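Local coordinates for peptide ABC transporter permease (Staphylococcus hominis, PDB 6EXS), which probably carries peptides, including thioalcohol-conjugated peptides that are precursors of body odour, across the cell membrane as a POT-family transporter of the major facilitator superfamily, at residues P290-I293 / L294-F298; L467-V470 / A471-T475. All coordinates share one frame; numbering follows the deposited sequence.

Contact 1 of 2, residues P290-I293 / L294-F298; sequences PLFI and LGMLF
The ring of F292 meets the sulfur of M296 one helical turn further on, a Met-aromatic contact within helix 279-302, one of the helices in the C-terminal bundle of this major facilitator fold. SD of M296 lies 4.8 Å from the centroid of the F292 ring, on a line 65° off the ring normal, so the sulfur comes in obliquely. Its nearest ring atom is CE1 of F292, 3.6 Å from SD of M296. Helix 430-451 supplies further neighbours of the ring in L439, T440 and S443; S443 also touches M296. The thioether gets to the ring because CG of M296 stands opposite the backbone N (chi1 -150°) and the chain runs on extended before bending at chi3, which turns the terminal CE away from the aromatic group.

Backbone hydrogen bonds of the regular alpha-helical kind fix the spacing. P290, which has no N-H to give to the turn before it and sits at a kink, offers its O to N of L294 at 2.9 Å in a nearly straight bond. The bond from N of G295 to O of L291 is more bent. O of F292 is gripped by N of M296, while CB of M296 rests 3.3 Å from that same oxygen.

The aliphatic side of the turn is formed by I293, L294 and L297. CG of L294 folds back over the preceding turn, 3.5 Å from O of P290, and the residue faces helices 364-389 and 460-479. I293 and L297 are in looser touch, with CG2 of I293 4.2 Å from CD1 of L297, and CG of L297 sits 3.4 Å from O of I293, beside the bond that this oxygen accepts from N of L297.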
loop_
_atom_site.group_PDB
_atom_site.type_symbol
_atom_site.label_atom_id
_atom_site.label_comp_id
_atom_site.label_asym_id
_atom_site.label_seq_id
_atom_site.Cartn_x
_atom_site.Cartn_y
_atom_site.Cartn_z
ATOM N N PRO A 290 -13.071 14.980 6.464
ATOM C CA PRO A 290 -14.067 14.015 5.945
ATOM C C PRO A 290 -13.507 13.130 4.834
ATOM O O PRO A 290 -13.847 11.945 4.788
ATOM C CB PRO A 290 -15.202 14.906 5.431
ATOM C CG PRO A 290 -14.994 16.220 6.082
ATOM C CD PRO A 290 -13.522 16.366 6.219
ATOM N N LEU A 291 -12.620 13.697 3.966
ATOM C CA LEU A 291 -11.935 12.970 2.884
ATOM C C LEU A 291 -11.000 11.883 3.474
ATOM O O LEU A 291 -10.813 10.840 2.840
ATOM C CB LEU A 291 -11.139 13.929 1.972
ATOM C CG LEU A 291 -11.938 14.926 1.124
ATOM C CD1 LEU A 291 -11.060 16.065 0.660
ATOM C CD2 LEU A 291 -12.548 14.265 -0.087
ATOM N N PHE A 292 -10.436 12.126 4.692
ATOM C CA PHE A 292 -9.581 11.171 5.402
ATOM C C PHE A 292 -10.409 9.943 5.847
ATOM O O PHE A 292 -9.960 8.811 5.653
ATOM C CB PHE A 292 -8.842 11.813 6.605
ATOM C CG PHE A 292 -7.847 10.864 7.244
ATOM C CD1 PHE A 292 -8.252 9.958 8.222
ATOM C CD2 PHE A 292 -6.520 10.836 6.824
ATOM C CE1 PHE A 292 -7.352 9.030 8.753
ATOM C CE2 PHE A 292 -5.621 9.908 7.359
ATOM C CZ PHE A 292 -6.045 9.007 8.313
ATOM N N ILE A 293 -11.607 10.183 6.437
ATOM C CA ILE A 293 -12.558 9.154 6.876
ATOM C C ILE A 293 -13.008 8.344 5.641
ATOM O O ILE A 293 -12.874 7.119 5.654
ATOM C CB ILE A 293 -13.767 9.743 7.681
ATOM C CG1 ILE A 293 -13.333 10.774 8.767
ATOM C CG2 ILE A 293 -14.658 8.642 8.279
ATOM C CD1 ILE A 293 -12.371 10.279 9.929
ATOM N N LEU A 294 -13.475 9.027 4.566
ATOM C CA LEU A 294 -13.904 8.381 3.324
ATOM C C LEU A 294 -12.799 7.515 2.722
ATOM O O LEU A 294 -13.077 6.375 2.317
ATOM C CB LEU A 294 -14.430 9.397 2.288
ATOM C CG LEU A 294 -15.789 10.082 2.570
ATOM C CD1 LEU A 294 -16.175 11.001 1.431
ATOM C CD2 LEU A 294 -16.908 9.079 2.786
ATOM N N GLY A 295 -11.562 8.040 2.723
ATOM C CA GLY A 295 -10.364 7.347 2.242
ATOM C C GLY A 295 -10.015 6.121 3.070
ATOM O O GLY A 295 -9.677 5.073 2.520
ATOM N N MET A 296 -10.127 6.241 4.403
ATOM C CA MET A 296 -9.861 5.169 5.359
ATOM C C MET A 296 -10.868 4.017 5.177
ATOM O O MET A 296 -10.452 2.856 5.114
ATOM C CB MET A 296 -9.903 5.721 6.794
ATOM C CG MET A 296 -9.006 4.985 7.747
ATOM S SD MET A 296 -8.812 5.811 9.349
ATOM C CE MET A 296 -10.436 5.512 10.074
ATOM N N LEU A 297 -12.185 4.353 5.055
ATOM C CA LEU A 297 -13.281 3.407 4.841
ATOM C C LEU A 297 -13.094 2.655 3.521
ATOM O O LEU A 297 -13.429 1.468 3.445
ATOM C CB LEU A 297 -14.655 4.110 4.837
ATOM C CG LEU A 297 -15.214 4.685 6.143
ATOM C CD1 LEU A 297 -16.336 5.635 5.848
ATOM C CD2 LEU A 297 -15.697 3.580 7.098
ATOM N N PHE A 298 -12.557 3.339 2.485
ATOM C CA PHE A 298 -12.303 2.705 1.185
ATOM C C PHE A 298 -11.183 1.661 1.278
ATOM O O PHE A 298 -11.375 0.530 0.823
ATOM C CB PHE A 298 -11.981 3.730 0.071
ATOM C CG PHE A 298 -11.633 3.003 -1.206
ATOM C CD1 PHE A 298 -12.631 2.562 -2.065
ATOM C CD2 PHE A 298 -10.320 2.632 -1.478
ATOM C CE1 PHE A 298 -12.320 1.799 -3.182
ATOM C CE2 PHE A 298 -10.014 1.867 -2.596
ATOM C CZ PHE A 298 -11.016 1.443 -3.427
#

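Contact 2 of 2, residues L467-V470 / A471-T475; sequences LGTV and AIVIT
Four main-chain hydrogen bonds join L467-V470 to A471-I474, each an alpha-helical step of four residues within helix 460-479. They are uneven in length: N of V473 is 2.8 Å from O of T469, whereas N of A471 lies 3.2 Å from O of L467. The I472 N to G468 O and I474 N to V470 O bonds match the longer value, the latter being almost straight at 173°.

Both threonines add a side-chain bond to the backbone scheme. The hydroxyl of T475 gives its proton to O of A471 (OG1 to O 2.7 Å), and N of T475 bonds to that same oxygen at 3.2 Å. The two donors arrive from opposite faces of the carbonyl plane, so this oxygen is held twice. With chi1 at -56°, OG1 of T475 is turned back beside its own N and over the previous turn. T469 does likewise six residues earlier, its OG1 bonding to O of I465. Each hydroxyl thus bonds to a main-chain oxygen of its own helix.

The apolar groups lean over the carbonyls between these bonds. CD1 of I474 runs alongside V470, 3.6 Å from its CG1, and the two side chains point the same way. CG1 of I472 lies 3.3 Å from O of G468. V473, on the surface, wedges CG2 between its own N and carbonyl carbon, 3.3 Å from O of V470.

T469, I472 and T475 face helix 364-389, meeting I380, L373 and T372, while A471, I474 and T475 lie against helix 279-302, so that T475 occupies the junction of the three helices.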
loop_
_atom_site.group_PDB
_atom_site.type_symbol
_atom_site.label_atom_id
_atom_site.label_comp_id
_atom_site.label_asym_id
_atom_site.label_seq_id
_atom_site.Cartn_x
_atom_site.Cartn_y
_atom_site.Cartn_z
ATOM N N LEU A 467 -19.755 -4.441 7.827
ATOM C CA LEU A 467 -18.684 -3.585 7.308
ATOM C C LEU A 467 -19.135 -2.802 6.080
ATOM O O LEU A 467 -18.799 -1.621 5.964
ATOM C CB LEU A 467 -17.427 -4.410 6.992
ATOM C CG LEU A 467 -16.322 -4.374 8.040
ATOM C CD1 LEU A 467 -16.646 -5.268 9.217
ATOM C CD2 LEU A 467 -14.999 -4.773 7.435
ATOM N N GLY A 468 -19.896 -3.463 5.198
ATOM C CA GLY A 468 -20.463 -2.872 3.990
ATOM C C GLY A 468 -21.422 -1.733 4.294
ATOM O O GLY A 468 -21.292 -0.656 3.703
ATOM N N THR A 469 -22.365 -1.953 5.250
ATOM C CA THR A 469 -23.381 -0.993 5.720
ATOM C C THR A 469 -22.744 0.220 6.437
ATOM O O THR A 469 -23.120 1.364 6.141
ATOM C CB THR A 469 -24.404 -1.702 6.629
ATOM O OG1 THR A 469 -24.951 -2.838 5.953
ATOM C CG2 THR A 469 -25.520 -0.772 7.116
ATOM N N VAL A 470 -21.807 -0.035 7.397
ATOM C CA VAL A 470 -21.092 1.007 8.149
ATOM C C VAL A 470 -20.422 1.978 7.145
ATOM O O VAL A 470 -20.598 3.189 7.263
ATOM C CB VAL A 470 -20.117 0.403 9.213
ATOM C CG1 VAL A 470 -19.042 1.398 9.647
ATOM C CG2 VAL A 470 -20.880 -0.119 10.429
ATOM N N ALA A 471 -19.743 1.440 6.114
ATOM C CA ALA A 471 -19.105 2.217 5.047
ATOM C C ALA A 471 -20.118 3.122 4.332
ATOM O O ALA A 471 -19.861 4.315 4.201
ATOM C CB ALA A 471 -18.450 1.280 4.043
ATOM N N ILE A 472 -21.284 2.558 3.921
ATOM C CA ILE A 472 -22.372 3.247 3.209
ATOM C C ILE A 472 -23.060 4.334 4.082
ATOM O O ILE A 472 -23.270 5.437 3.580
ATOM C CB ILE A 472 -23.383 2.228 2.580
ATOM C CG1 ILE A 472 -22.691 1.390 1.464
ATOM C CG2 ILE A 472 -24.655 2.922 2.036
ATOM C CD1 ILE A 472 -23.363 0.069 1.099
ATOM N N VAL A 473 -23.377 4.051 5.366
ATOM C CA VAL A 473 -24.044 5.034 6.235
ATOM C C VAL A 473 -23.148 6.267 6.493
ATOM O O VAL A 473 -23.633 7.386 6.309
ATOM C CB VAL A 473 -24.677 4.474 7.550
ATOM C CG1 VAL A 473 -25.833 3.522 7.249
ATOM C CG2 VAL A 473 -23.651 3.811 8.468
ATOM N N ILE A 474 -21.847 6.071 6.851
ATOM C CA ILE A 474 -20.890 7.171 7.102
ATOM C C ILE A 474 -20.702 8.014 5.829
ATOM O O ILE A 474 -20.635 9.250 5.903
ATOM C CB ILE A 474 -19.538 6.683 7.700
ATOM C CG1 ILE A 474 -19.749 5.837 8.969
ATOM C CG2 ILE A 474 -18.594 7.871 7.993
ATOM C CD1 ILE A 474 -18.563 5.002 9.354
ATOM N N THR A 475 -20.657 7.344 4.666
ATOM C CA THR A 475 -20.535 8.009 3.373
ATOM C C THR A 475 -21.775 8.844 3.080
ATOM O O THR A 475 -21.622 9.987 2.668
ATOM C CB THR A 475 -20.183 7.018 2.259
ATOM O OG1 THR A 475 -18.993 6.331 2.635
ATOM C CG2 THR A 475 -19.959 7.702 0.926
#

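In the fold
From the N terminus, the chain first reaches contact 1 in helix 279-302, passes through helices 338-357, 364-389, 396-418 and 430-451, and comes to contact 2 in helix 460-479. Each contact lies within a single continuous helix, so neither closes a loop, and they follow in series without nesting or crossing. In space their centres are about 11 Å apart and their side chains meet: CD2 of L294 packs 3.5 Å from OG1 of T475, and CD1 of L297 lies 3.8 Å from CG2 of I474. The two helices run antiparallel here. T372 of helix 364-389 touches both, bonding to O of L294 and packing on T475.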